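Local coordinates for 14 kDa fatty acid-binding protein (Schistosoma mansoni, PDB 1VYF) that binds long-chain fatty acids such as oleic and arachidonic acid inside a beta-barrel and may transport them in the cytoplasm, at residues A[5-10]-A[111-116]; A[9-15]-A[128-134]; A[38-43]-A[54-58]; A[92-96]-A[107-111]. One frame throughout, in Å; residues are numbered along the deposited sequence.

Contact 1: residues A[5-10]-A[111-116]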
loop_
_atom_site.group_PDB
_atom_site.type_symbol
_atom_site.label_atom_id
_atom_site.label_comp_id
_atom_site.label_asym_id
_atom_site.label_seq_id
_atom_site.Cartn_x
_atom_site.Cartn_y
_atom_site.Cartn_z
ATOM N N SER A 5 4.413 -12.539 9.633
ATOM C CA SER A 5 5.588 -12.155 8.842
ATOM C C SER A 5 5.547 -10.679 8.418
ATOM O O SER A 5 6.587 -10.109 8.089
ATOM C CB SER A 5 5.789 -13.077 7.622
ATOM O OG SER A 5 4.688 -13.024 6.733
ATOM N N PHE A 6 4.365 -10.073 8.425
ATOM C CA PHE A 6 4.215 -8.632 8.116
ATOM C C PHE A 6 4.594 -7.692 9.236
ATOM O O PHE A 6 4.831 -6.515 9.002
ATOM C CB PHE A 6 2.756 -8.314 7.785
ATOM C CG PHE A 6 2.382 -8.602 6.365
ATOM C CD1 PHE A 6 1.997 -9.871 5.989
ATOM C CD2 PHE A 6 2.347 -7.582 5.415
ATOM C CE1 PHE A 6 1.647 -10.124 4.688
ATOM C CE2 PHE A 6 2.004 -7.844 4.125
ATOM C CZ PHE A 6 1.667 -9.117 3.760
ATOM N N LEU A 7 4.575 -8.191 10.476
ATOM C CA LEU A 7 4.671 -7.340 11.659
ATOM C C LEU A 7 6.015 -6.696 11.798
ATOM O O LEU A 7 7.029 -7.337 11.664
ATOM C CB LEU A 7 4.367 -8.148 12.921
ATOM C CG LEU A 7 3.029 -8.879 12.933
ATOM C CD1 LEU A 7 2.887 -9.601 14.275
ATOM C CD2 LEU A 7 1.900 -7.939 12.725
ATOM N N GLY A 8 6.007 -5.404 12.098
ATOM C CA GLY A 8 7.220 -4.631 12.211
ATOM C C GLY A 8 7.249 -3.489 11.198
ATOM O O GLY A 8 6.206 -3.045 10.705
ATOM N N LYS A 9 8.446 -3.034 10.875
ATOM C CA LYS A 9 8.630 -1.870 10.024
ATOM C C LYS A 9 9.372 -2.208 8.751
ATOM O O LYS A 9 10.252 -3.086 8.741
ATOM C CB LYS A 9 9.451 -0.812 10.751
ATOM C CG LYS A 9 8.784 -0.188 11.923
ATOM C CD LYS A 9 9.482 1.172 12.249
ATOM C CE LYS A 9 8.726 1.917 13.304
ATOM N NZ LYS A 9 9.592 1.979 14.493
ATOM N N TRP A 10 9.076 -1.436 7.702
ATOM C CA TRP A 10 9.550 -1.704 6.343
ATOM C C TRP A 10 9.892 -0.373 5.694
ATOM O O TRP A 10 9.197 0.583 5.934
ATOM C CB TRP A 10 8.439 -2.401 5.515
ATOM C CG TRP A 10 8.020 -3.713 6.073
ATOM C CD1 TRP A 10 7.044 -3.935 7.019
ATOM C CD2 TRP A 10 8.535 -5.000 5.728
ATOM N NE1 TRP A 10 6.950 -5.276 7.284
ATOM C CE2 TRP A 10 7.864 -5.950 6.520
ATOM C CE3 TRP A 10 9.504 -5.450 4.822
ATOM C CZ2 TRP A 10 8.123 -7.326 6.426
ATOM C CZ3 TRP A 10 9.744 -6.801 4.721
ATOM C CH2 TRP A 10 9.064 -7.723 5.525
ATOM N N VAL A 111 5.101 -10.962 1.550
ATOM C CA VAL A 111 6.331 -10.969 2.345
ATOM C C VAL A 111 7.081 -12.231 2.044
ATOM O O VAL A 111 6.519 -13.329 2.087
ATOM C CB VAL A 111 6.063 -10.883 3.858
ATOM C CG1 VAL A 111 7.336 -11.111 4.668
ATOM C CG2 VAL A 111 5.473 -9.523 4.201
ATOM N N ASP A 112 8.356 -12.070 1.703
ATOM C CA ASP A 112 9.265 -13.189 1.477
ATOM C C ASP A 112 10.568 -12.891 2.163
ATOM O O ASP A 112 11.412 -12.155 1.643
ATOM C CB ASP A 112 9.525 -13.401 -0.007
ATOM C CG ASP A 112 10.464 -14.600 -0.273
ATOM O OD1 ASP A 112 10.910 -14.792 -1.431
ATOM O OD2 ASP A 112 10.786 -15.399 0.611
ATOM N N GLY A 113 10.716 -13.412 3.373
ATOM C CA GLY A 113 11.920 -13.150 4.142
ATOM C C GLY A 113 12.040 -11.690 4.525
ATOM O O GLY A 113 11.190 -11.171 5.265
ATOM N N ASP A 114 13.102 -11.037 4.063
ATOM C CA ASP A 114 13.303 -9.630 4.353
ATOM C C ASP A 114 12.831 -8.666 3.295
ATOM O O ASP A 114 13.147 -7.485 3.408
ATOM C CB ASP A 114 14.762 -9.354 4.688
ATOM C CG ASP A 114 15.159 -10.002 5.994
ATOM O OD1 ASP A 114 14.288 -10.160 6.907
ATOM O OD2 ASP A 114 16.312 -10.400 6.169
ATOM N N THR A 115 12.071 -9.162 2.320
ATOM C CA THR A 115 11.398 -8.331 1.311
ATOM C C THR A 115 9.884 -8.361 1.383
ATOM O O THR A 115 9.304 -9.423 1.385
ATOM C CB THR A 115 11.836 -8.807 -0.108
ATOM O OG1 THR A 115 13.283 -8.742 -0.213
ATOM C CG2 THR A 115 11.366 -7.871 -1.213
ATOM N N MET A 116 9.251 -7.186 1.374
ATOM C CA MET A 116 7.847 -7.096 1.079
ATOM C C MET A 116 7.743 -6.485 -0.300
ATOM O O MET A 116 8.242 -5.373 -0.533
ATOM C CB MET A 116 7.094 -6.234 2.100
ATOM C CG MET A 116 5.612 -6.052 1.712
ATOM S SD MET A 116 4.690 -5.220 2.934
ATOM C CE MET A 116 5.030 -3.556 2.466
HETATM O O HOH W 1 6.155 -14.810 4.860
#
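This contact belongs to the closed end of the fatty-acid-binding beta-barrel, where Phe6 and Trp10 of the N-terminal segment pack on Val111 and Met116 beside a tight turn. Val111 is the wedge between the two rings. Its CG2 methyl sits squarely over the Phe6 ring, 3.6 Å from the centroid and 1° off the normal, a close CH-pi contact. Its CG1 branch turns to Trp10 CH2 and to the carbonyl of Ser5. Met116 serves both rings as well. Its CB lies over the six-membered ring of Trp10, 3.9 Å from that centroid. With CG anti to the backbone N (chi1 175°), SD is carried on to lie 4.7 Å from the centroid of the five-membered ring of Trp10, a rather distant Met-aromatic contact above the face. SD also meets Phe6 obliquely, 3.9 Å from CE2. A nearly straight bond (171°) from Trp10 NE1 to Phe6 O, 3.0 Å long, helps fix the rotation of the indole. At the polar margin a water links Ser5 OG, 3.0 Å away, with Val111 O. Residues 112-115 form a type II' turn between strands 104-112 and 115-122, with Gly113 at positive phi. Arg133 of strand 125-133 reaches this turn. Phe44 of strand 41-47 stacks edge-to-face on Phe6.

Contact 2: residues A[9-15]-A[128-134]. With OLA (oleic acid), chain B.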
loop_
_atom_site.group_PDB
_atom_site.type_symbol
_atom_site.label_atom_id
_atom_site.label_comp_id
_atom_site.label_asym_id
_atom_site.label_seq_id
_atom_site.Cartn_x
_atom_site.Cartn_y
_atom_site.Cartn_z
ATOM N N LYS A 9 8.446 -3.034 10.875
ATOM C CA LYS A 9 8.630 -1.870 10.024
ATOM C C LYS A 9 9.372 -2.208 8.751
ATOM O O LYS A 9 10.252 -3.086 8.741
ATOM C CB LYS A 9 9.451 -0.812 10.751
ATOM C CG LYS A 9 8.784 -0.188 11.923
ATOM C CD LYS A 9 9.482 1.172 12.249
ATOM C CE LYS A 9 8.726 1.917 13.304
ATOM N NZ LYS A 9 9.592 1.979 14.493
ATOM N N TRP A 10 9.076 -1.436 7.702
ATOM C CA TRP A 10 9.550 -1.704 6.343
ATOM C C TRP A 10 9.892 -0.373 5.694
ATOM O O TRP A 10 9.197 0.583 5.934
ATOM C CB TRP A 10 8.439 -2.401 5.515
ATOM C CG TRP A 10 8.020 -3.713 6.073
ATOM C CD1 TRP A 10 7.044 -3.935 7.019
ATOM C CD2 TRP A 10 8.535 -5.000 5.728
ATOM N NE1 TRP A 10 6.950 -5.276 7.284
ATOM C CE2 TRP A 10 7.864 -5.950 6.520
ATOM C CE3 TRP A 10 9.504 -5.450 4.822
ATOM C CZ2 TRP A 10 8.123 -7.326 6.426
ATOM C CZ3 TRP A 10 9.744 -6.801 4.721
ATOM C CH2 TRP A 10 9.064 -7.723 5.525
ATOM N N LYS A 11 10.978 -0.295 4.927
ATOM C CA LYS A 11 11.319 0.937 4.238
ATOM C C LYS A 11 11.456 0.646 2.745
ATOM O O LYS A 11 12.066 -0.343 2.334
ATOM C CB LYS A 11 12.590 1.584 4.821
ATOM C CG LYS A 11 12.945 2.948 4.195
ATOM C CD LYS A 11 14.240 3.535 4.789
ATOM C CE LYS A 11 14.369 5.023 4.513
ATOM N NZ LYS A 11 15.141 5.701 5.603
ATOM N N LEU A 12 10.846 1.505 1.938
ATOM C CA LEU A 12 10.934 1.409 0.484
ATOM C C LEU A 12 12.375 1.429 0.044
ATOM O O LEU A 12 13.078 2.379 0.402
ATOM C CB LEU A 12 10.247 2.594 -0.213
ATOM C CG LEU A 12 10.217 2.475 -1.751
ATOM C CD1 LEU A 12 9.195 1.424 -2.192
ATOM C CD2 LEU A 12 9.871 3.811 -2.324
ATOM N N SER A 13 12.762 0.408 -0.726
ATOM C CA SER A 13 14.120 0.267 -1.318
ATOM C C SER A 13 14.201 0.478 -2.804
ATOM O O SER A 13 15.200 1.039 -3.291
ATOM C CB SER A 13 14.756 -1.087 -0.955
ATOM O OG SER A 13 14.023 -2.215 -1.416
ATOM N N GLU A 14 13.169 0.047 -3.542
ATOM C CA GLU A 14 13.127 0.198 -4.992
ATOM C C GLU A 14 11.719 0.344 -5.527
ATOM O O GLU A 14 10.785 -0.306 -5.027
ATOM C CB GLU A 14 13.687 -1.012 -5.726
ATOM C CG GLU A 14 14.893 -1.686 -5.157
ATOM C CD GLU A 14 15.089 -2.999 -5.866
ATOM O OE1 GLU A 14 14.485 -4.017 -5.451
ATOM O OE2 GLU A 14 15.775 -2.968 -6.904
ATOM N N SER A 15 11.602 1.106 -6.607
ATOM C CA SER A 15 10.333 1.333 -7.257
ATOM C C SER A 15 10.502 1.195 -8.779
ATOM O O SER A 15 11.401 1.802 -9.355
ATOM C CB SER A 15 9.849 2.724 -6.920
ATOM O OG SER A 15 8.538 2.891 -7.366
ATOM N N ILE A 128 5.878 -2.205 -9.495
ATOM C CA ILE A 128 6.347 -3.050 -8.394
ATOM C C ILE A 128 7.254 -2.223 -7.487
ATOM O O ILE A 128 8.187 -1.573 -7.956
ATOM C CB ILE A 128 7.127 -4.299 -8.942
ATOM C CG1 ILE A 128 6.241 -5.148 -9.841
ATOM C CG2 ILE A 128 7.751 -5.145 -7.793
ATOM C CD1 ILE A 128 6.964 -6.294 -10.498
ATOM N N ARG A 129 6.972 -2.248 -6.190
ATOM C CA ARG A 129 7.748 -1.545 -5.187
ATOM C C ARG A 129 8.196 -2.499 -4.094
ATOM O O ARG A 129 7.382 -3.147 -3.442
ATOM C CB ARG A 129 6.922 -0.420 -4.589
ATOM C CG ARG A 129 6.657 0.685 -5.587
ATOM C CD ARG A 129 5.406 1.467 -5.300
ATOM N NE ARG A 129 5.471 2.285 -4.092
ATOM C CZ ARG A 129 6.190 3.394 -3.972
ATOM N NH1 ARG A 129 6.134 4.068 -2.849
ATOM N NH2 ARG A 129 6.933 3.861 -4.984
ATOM N N ASN A 130 9.510 -2.599 -3.927
ATOM C CA ASN A 130 10.117 -3.493 -2.942
ATOM C C ASN A 130 10.455 -2.718 -1.673
ATOM O O ASN A 130 11.040 -1.634 -1.727
ATOM C CB ASN A 130 11.410 -4.121 -3.504
ATOM C CG ASN A 130 11.138 -5.282 -4.445
ATOM O OD1 ASN A 130 10.086 -5.953 -4.369
ATOM N ND2 ASN A 130 12.038 -5.475 -5.396
ATOM N N TYR A 131 10.099 -3.289 -0.532
ATOM C CA TYR A 131 10.420 -2.751 0.784
ATOM C C TYR A 131 11.325 -3.752 1.501
ATOM O O TYR A 131 11.154 -4.946 1.353
ATOM C CB TYR A 131 9.141 -2.601 1.625
ATOM C CG TYR A 131 8.207 -1.516 1.177
ATOM C CD1 TYR A 131 7.436 -1.668 0.002
ATOM C CD2 TYR A 131 8.088 -0.318 1.907
ATOM C CE1 TYR A 131 6.535 -0.682 -0.398
ATOM C CE2 TYR A 131 7.203 0.700 1.488
ATOM C CZ TYR A 131 6.449 0.518 0.345
ATOM O OH TYR A 131 5.598 1.529 -0.003
ATOM N N LYS A 132 12.312 -3.245 2.241
ATOM C CA LYS A 132 13.176 -4.046 3.096
ATOM C C LYS A 132 12.708 -3.935 4.517
ATOM O O LYS A 132 12.301 -2.864 4.990
ATOM C CB LYS A 132 14.645 -3.585 3.001
ATOM C CG LYS A 132 15.159 -3.547 1.574
ATOM C CD LYS A 132 16.709 -3.521 1.479
ATOM C CE LYS A 132 17.293 -2.165 1.814
ATOM N NZ LYS A 132 18.505 -2.269 2.716
ATOM N N ARG A 133 12.792 -5.043 5.228
ATOM C CA ARG A 133 12.404 -5.096 6.640
ATOM C C ARG A 133 13.479 -4.340 7.446
ATOM O O ARG A 133 14.662 -4.556 7.253
ATOM C CB ARG A 133 12.319 -6.569 7.080
ATOM C CG ARG A 133 12.008 -6.802 8.534
ATOM C CD ARG A 133 12.227 -8.255 8.951
ATOM N NE ARG A 133 11.462 -9.219 8.166
ATOM C CZ ARG A 133 10.187 -9.547 8.394
ATOM N NH1 ARG A 133 9.494 -8.940 9.351
ATOM N NH2 ARG A 133 9.580 -10.469 7.643
ATOM N N LEU A 134 13.061 -3.466 8.337
ATOM C CA LEU A 134 13.985 -2.746 9.187
ATOM C C LEU A 134 14.343 -3.499 10.481
ATOM O O LEU A 134 13.567 -4.301 11.026
ATOM C CB LEU A 134 13.454 -1.359 9.538
ATOM C CG LEU A 134 13.391 -0.345 8.405
ATOM C CD1 LEU A 134 12.700 0.893 8.886
ATOM C CD2 LEU A 134 14.765 0.045 7.856
HETATM C C1 OLA B . 2.802 1.303 -1.799
HETATM O O1 OLA B . 2.460 0.888 -0.703
HETATM O O2 OLA B . 4.109 1.368 -2.001
HETATM C C2 OLA B . 1.878 1.680 -2.958
HETATM C C3 OLA B . 0.489 2.265 -2.654
HETATM C C4 OLA B . 0.180 3.550 -3.471
HETATM C C5 OLA B . -1.040 3.504 -4.401
HETATM C C6 OLA B . -0.984 4.546 -5.528
HETATM C C7 OLA B . -1.521 5.925 -5.169
HETATM C C8 OLA B . -0.458 6.851 -4.584
HETATM C C9 OLA B . -0.317 8.134 -5.369
HETATM C C10 OLA B . 0.628 9.049 -5.109
HETATM C C11 OLA B . 1.669 8.903 -4.016
HETATM C C12 OLA B . 1.857 10.198 -3.223
HETATM C C13 OLA B . 3.113 10.186 -2.338
HETATM C C14 OLA B . 3.027 9.269 -1.113
HETATM C C15 OLA B . 3.628 7.878 -1.351
HETATM C C16 OLA B . 3.129 6.861 -0.318
HETATM C C17 OLA B . 2.455 5.641 -0.956
HETATM C C18 OLA B . 3.480 4.566 -1.216
HETATM O O HOH W 2 11.025 -4.559 11.662
#
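Strands 9-15 and 128-133 pair antiparallel, joining the first and last strands of the barrel, and meet through a classic beta bulge at Ser13 and Glu14. The tight side is the inward face with Trp10, Leu12, Tyr131 and Arg129. Leu12 CD1 lies over the Tyr131 ring, 4.0 Å from its centroid, and also over the guanidinium face of Arg129. Arg133 lies at the end of this face and is partly exposed. Its guanidinium is covered on one face by Trp10 CH2, its plane 53° from the indole, and its NH2 bonds to Gly113 O and Ser5 O. The outward face is looser. Lys11 and Lys132 project there, and Leu134 packs lightly on the CB atoms of Lys9 and Lys11. At the bulge, Asn130 O accepts from Ser13 N at 2.9 Å and from Glu14 N at 3.3 Å. On the outward face beside the bulge there is one firm exception: Asn130 ND2 donates to Glu14 OE1 at 2.8 Å. This bond is straight (175°) and lies in the amide plane, but it meets the anti side of the carboxylate, out of its plane. On the inner face, Arg129 is bent at chi3 (68°), which turns its head to the bound oleate. Ser15 OG steadies that head through a weak bond from NH2. Oleate O2 is gripped twice, by Arg129 NE at 2.7 Å in the guanidinium plane and by Tyr131 OH at a very short 2.5 Å.

Contact 3: residues A[38-43]-A[54-58]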
loop_
_atom_site.group_PDB
_atom_site.type_symbol
_atom_site.label_atom_id
_atom_site.label_comp_id
_atom_site.label_asym_id
_atom_site.label_seq_id
_atom_site.Cartn_x
_atom_site.Cartn_y
_atom_site.Cartn_z
ATOM N N VAL A 38 9.979 10.329 -2.586
ATOM C CA VAL A 38 9.997 9.959 -1.164
ATOM C C VAL A 38 10.080 8.458 -1.000
ATOM O O VAL A 38 9.577 7.690 -1.821
ATOM C CB VAL A 38 8.771 10.456 -0.333
ATOM C CG1 VAL A 38 8.769 11.959 -0.241
ATOM C CG2 VAL A 38 7.448 9.900 -0.879
ATOM N N THR A 39 10.701 8.067 0.105
ATOM C CA THR A 39 10.872 6.666 0.452
ATOM C C THR A 39 10.230 6.469 1.817
ATOM O O THR A 39 10.818 6.765 2.865
ATOM C CB THR A 39 12.352 6.283 0.460
ATOM O OG1 THR A 39 13.070 7.227 1.236
ATOM C CG2 THR A 39 12.942 6.441 -0.901
ATOM N N PRO A 40 8.979 6.026 1.819
ATOM C CA PRO A 40 8.257 5.872 3.066
ATOM C C PRO A 40 8.721 4.697 3.892
ATOM O O PRO A 40 9.283 3.751 3.371
ATOM C CB PRO A 40 6.815 5.637 2.593
ATOM C CG PRO A 40 6.814 6.080 1.238
ATOM C CD PRO A 40 8.138 5.675 0.667
ATOM N N THR A 41 8.440 4.774 5.181
ATOM C CA THR A 41 8.490 3.657 6.098
ATOM C C THR A 41 7.076 3.206 6.478
ATOM O O THR A 41 6.218 4.013 6.766
ATOM C CB THR A 41 9.279 4.085 7.318
ATOM O OG1 THR A 41 10.653 4.197 6.946
ATOM C CG2 THR A 41 9.288 3.007 8.421
ATOM N N VAL A 42 6.837 1.901 6.438
ATOM C CA VAL A 42 5.518 1.313 6.673
ATOM C C VAL A 42 5.615 0.359 7.884
ATOM O O VAL A 42 6.503 -0.460 7.983
ATOM C CB VAL A 42 4.975 0.607 5.421
ATOM C CG1 VAL A 42 3.622 -0.027 5.673
ATOM C CG2 VAL A 42 4.837 1.595 4.265
ATOM N N THR A 43 4.713 0.526 8.830
ATOM C CA THR A 43 4.677 -0.286 10.035
ATOM C C THR A 43 3.368 -1.068 10.053
ATOM O O THR A 43 2.302 -0.498 9.898
ATOM C CB THR A 43 4.780 0.613 11.285
ATOM O OG1 THR A 43 5.992 1.384 11.257
ATOM C CG2 THR A 43 4.876 -0.202 12.583
ATOM N N LEU A 54 0.667 1.784 9.205
ATOM C CA LEU A 54 1.064 3.184 9.314
ATOM C C LEU A 54 2.097 3.484 8.255
ATOM O O LEU A 54 3.096 2.779 8.173
ATOM C CB LEU A 54 1.693 3.442 10.688
ATOM C CG LEU A 54 2.430 4.747 10.982
ATOM C CD1 LEU A 54 1.463 5.930 10.973
ATOM C CD2 LEU A 54 3.107 4.635 12.305
ATOM N N THR A 55 1.871 4.527 7.463
ATOM C CA THR A 55 2.845 5.019 6.482
ATOM C C THR A 55 3.415 6.371 6.921
ATOM O O THR A 55 2.668 7.295 7.199
ATOM C CB THR A 55 2.132 5.128 5.123
ATOM O OG1 THR A 55 1.610 3.836 4.749
ATOM C CG2 THR A 55 3.112 5.451 3.988
ATOM N N GLU A 56 4.732 6.485 6.994
ATOM C CA GLU A 56 5.386 7.706 7.411
ATOM C C GLU A 56 6.330 8.173 6.310
ATOM O O GLU A 56 7.066 7.388 5.725
ATOM C CB GLU A 56 6.144 7.492 8.727
ATOM C CG GLU A 56 5.227 7.117 9.883
ATOM C CD GLU A 56 5.995 6.720 11.117
ATOM O OE1 GLU A 56 6.826 5.774 11.070
ATOM O OE2 GLU A 56 5.791 7.374 12.143
ATOM N N SER A 57 6.267 9.460 6.004
ATOM C CA SER A 57 7.156 10.072 5.013
ATOM C C SER A 57 7.234 11.565 5.284
ATOM O O SER A 57 6.480 12.097 6.087
ATOM C CB SER A 57 6.665 9.826 3.596
ATOM O OG SER A 57 5.519 10.592 3.268
ATOM N N THR A 58 8.150 12.232 4.607
ATOM C CA THR A 58 8.239 13.702 4.665
ATOM C C THR A 58 6.993 14.366 4.115
ATOM O O THR A 58 6.702 15.504 4.445
ATOM C CB THR A 58 9.458 14.202 3.872
ATOM O OG1 THR A 58 9.419 13.691 2.527
ATOM C CG2 THR A 58 10.733 13.675 4.454
HETATM O O HOH W 3 5.793 3.627 9.684
#
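Thr41 and Glu56 form one hydrogen-bonded antiparallel pair, and Thr43 and Leu54 form the next. Together they zip up the open end of the hairpin made by strands 41-47 and 50-56. Thr41 N donates to Glu56 O at 3.0 Å, and Glu56 N returns a bond to Thr41 O at 2.9 Å. Thr43 N and Leu54 O are 2.8 Å apart, with Leu54 N bonding back to Thr43 O. Between them Val42 and Thr55 make a non-hydrogen-bonded pair. Their side chains run alongside each other. Val42 CG2 comes 4.0 Å from Thr55 OG1. Thr55 CG2, the other branch, meets Pro40 CB. With OG1 anti to the carbonyl carbon (chi1 -58°), Thr55 CG2 is left to face the proline.

On the opposite face, a water sits between the hydroxyl of Thr43 and the carboxylate of Glu56, also near Leu54 O. It lies 2.7 Å from Thr43 OG1 and 2.8 Å from Glu56 OE1. The extended Glu56 chain brings its acid group to this water. Beyond the paired strands the segments no longer form a ladder. Val38 and Thr58 pass with their side chains running counter to each other, Val38 CG1 3.3 Å from Thr58 OG1. Ser57 is held from further along the chain: its OG bonds to Lys60 O and its N to Asn61 OD1. Strand 8-16 flanks the hairpin through backbone bonds of Trp10 with Val42 and Leu12 with Pro40, while strand 62-66 lies against strand 50-56.

Contact 4: residues A[92-96]-A[107-111]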
loop_
_atom_site.group_PDB
_atom_site.type_symbol
_atom_site.label_atom_id
_atom_site.label_comp_id
_atom_site.label_asym_id
_atom_site.label_seq_id
_atom_site.Cartn_x
_atom_site.Cartn_y
_atom_site.Cartn_z
ATOM N N SER A 92 1.090 -14.728 4.384
ATOM C CA SER A 92 2.213 -13.933 3.882
ATOM C C SER A 92 1.803 -13.032 2.692
ATOM O O SER A 92 2.626 -12.360 2.111
ATOM C CB SER A 92 3.349 -14.882 3.499
ATOM O OG SER A 92 2.983 -15.644 2.375
ATOM N N LYS A 93 0.521 -12.989 2.350
ATOM C CA LYS A 93 0.069 -12.189 1.225
ATOM C C LYS A 93 -1.325 -11.601 1.453
ATOM O O LYS A 93 -2.251 -12.324 1.823
ATOM C CB LYS A 93 0.073 -13.048 -0.024
ATOM C CG LYS A 93 -0.190 -12.341 -1.313
ATOM C CD LYS A 93 0.027 -13.353 -2.445
ATOM C CE LYS A 93 -0.393 -12.862 -3.765
ATOM N NZ LYS A 93 -0.315 -13.981 -4.717
ATOM N N LEU A 94 -1.477 -10.299 1.209
ATOM C CA LEU A 94 -2.802 -9.668 1.224
ATOM C C LEU A 94 -2.987 -8.803 0.018
ATOM O O LEU A 94 -2.007 -8.300 -0.572
ATOM C CB LEU A 94 -3.045 -8.882 2.507
ATOM C CG LEU A 94 -1.980 -7.957 2.997
ATOM C CD1 LEU A 94 -2.042 -6.681 2.203
ATOM C CD2 LEU A 94 -2.084 -7.686 4.529
ATOM N N THR A 95 -4.244 -8.623 -0.363
ATOM C CA THR A 95 -4.582 -7.846 -1.534
ATOM C C THR A 95 -5.578 -6.720 -1.173
ATOM O O THR A 95 -6.645 -6.999 -0.631
ATOM C CB THR A 95 -5.198 -8.779 -2.586
ATOM O OG1 THR A 95 -4.288 -9.837 -2.942
ATOM C CG2 THR A 95 -5.470 -8.056 -3.857
ATOM N N GLN A 96 -5.224 -5.468 -1.464
ATOM C CA GLN A 96 -6.050 -4.309 -1.187
ATOM C C GLN A 96 -6.609 -3.760 -2.480
ATOM O O GLN A 96 -5.875 -3.479 -3.436
ATOM C CB GLN A 96 -5.243 -3.222 -0.476
ATOM C CG GLN A 96 -6.022 -1.953 -0.177
ATOM C CD GLN A 96 -5.247 -0.946 0.569
ATOM O OE1 GLN A 96 -4.033 -1.070 0.705
ATOM N NE2 GLN A 96 -5.946 0.062 1.105
ATOM N N ILE A 107 -3.687 -3.513 -4.925
ATOM C CA ILE A 107 -2.344 -3.520 -4.290
ATOM C C ILE A 107 -2.104 -4.836 -3.578
ATOM O O ILE A 107 -2.718 -5.150 -2.551
ATOM C CB ILE A 107 -2.191 -2.339 -3.307
ATOM C CG1 ILE A 107 -2.609 -1.029 -3.963
ATOM C CG2 ILE A 107 -0.723 -2.264 -2.809
ATOM C CD1 ILE A 107 -3.059 0.020 -2.993
ATOM N N VAL A 108 -1.219 -5.647 -4.123
ATOM C CA VAL A 108 -0.868 -6.915 -3.535
ATOM C C VAL A 108 0.444 -6.676 -2.751
ATOM O O VAL A 108 1.345 -6.005 -3.238
ATOM C CB VAL A 108 -0.718 -8.016 -4.636
ATOM C CG1 VAL A 108 -0.391 -9.345 -4.054
ATOM C CG2 VAL A 108 -1.963 -8.096 -5.510
ATOM N N ARG A 109 0.491 -7.161 -1.517
ATOM C CA ARG A 109 1.659 -7.104 -0.654
ATOM C C ARG A 109 2.000 -8.511 -0.242
ATOM O O ARG A 109 1.166 -9.236 0.329
ATOM C CB ARG A 109 1.374 -6.274 0.578
ATOM C CG ARG A 109 0.973 -4.834 0.270
ATOM C CD ARG A 109 0.868 -3.957 1.466
ATOM N NE ARG A 109 0.824 -2.550 1.130
ATOM C CZ ARG A 109 -0.258 -1.845 0.845
ATOM N NH1 ARG A 109 -1.454 -2.398 0.854
ATOM N NH2 ARG A 109 -0.129 -0.560 0.562
ATOM N N GLU A 110 3.212 -8.930 -0.546
ATOM C CA GLU A 110 3.615 -10.278 -0.245
ATOM C C GLU A 110 4.964 -10.242 0.443
ATOM O O GLU A 110 5.849 -9.601 -0.059
ATOM C CB GLU A 110 3.699 -11.068 -1.546
ATOM C CG GLU A 110 4.202 -12.500 -1.387
ATOM C CD GLU A 110 3.775 -13.433 -2.504
ATOM O OE1 GLU A 110 3.371 -12.956 -3.584
ATOM O OE2 GLU A 110 3.812 -14.663 -2.284
ATOM N N VAL A 111 5.101 -10.962 1.550
ATOM C CA VAL A 111 6.331 -10.969 2.345
ATOM C C VAL A 111 7.081 -12.231 2.044
ATOM O O VAL A 111 6.519 -13.329 2.087
ATOM C CB VAL A 111 6.063 -10.883 3.858
ATOM C CG1 VAL A 111 7.336 -11.111 4.668
ATOM C CG2 VAL A 111 5.473 -9.523 4.201
HETATM O O HOH W 4 2.028 -12.416 -6.574
HETATM O O HOH W 5 -2.199 1.636 0.286
#
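Gln96 is extended from CG outward, with CG anti to the backbone N (chi1 179°), and Arg109 is extended from CG to NE. These two shapes let the amide of Gln96 meet the guanidinium of Arg109 across the hairpin of strands 93-99 and 104-112. Arg109 NH1 donates to Gln96 OE1 at 2.9 Å, a bond that lies in the carbonyl plane and close to the guanidinium plane. The two flat groups are turned 45° apart. A water links Gln96 OE1 to Arg109 NH2, 3.0 Å from the latter. NH2 also bonds to oleate O1, so Gln96 probably helps position this ligand-binding arginine from the second shell. The arginine stem is packed too: Leu94 CD1 lies 3.8 Å from Arg109 CB. On the outer face Lys93 CE touches Val108 CG1 at 3.5 Å. Its NZ and Glu110 OE1 form only a long salt bridge of 4.0 Å. Thr95 runs alongside Val108 there. The backbones pair regularly, Arg109 N bonding to Leu94 O at 2.9 Å. Strand 81-88 borders this hairpin beside strand 93-99, and strand 115-122 borders it beside strand 104-112. Phe6 packs against Leu94 and Arg109.

How the contacts relate
From the N terminus, residues 5-10 open contact 1, and residues 9-15 open contact 2 on the same strand, sharing Lys9 and Trp10. Contact 3 then closes a short hairpin loop between residues 38-43 and 54-58. Contact 4 closes a second one between 92-96 and 107-111. The two are in series, with centres about 17 Å apart, and both nest inside the loops of contacts 1 and 2. Contact 1 closes at 111-116, and contact 2 at 128-134, so these two cross. Contact 1 ties the N-terminal segment to the 112-115 turn. Contact 2 closes the barrel between strands 8-16 and 125-133, contact 3 continues the sheet beyond strand 8-16, and contact 4 pairs strands 93-99 and 104-112.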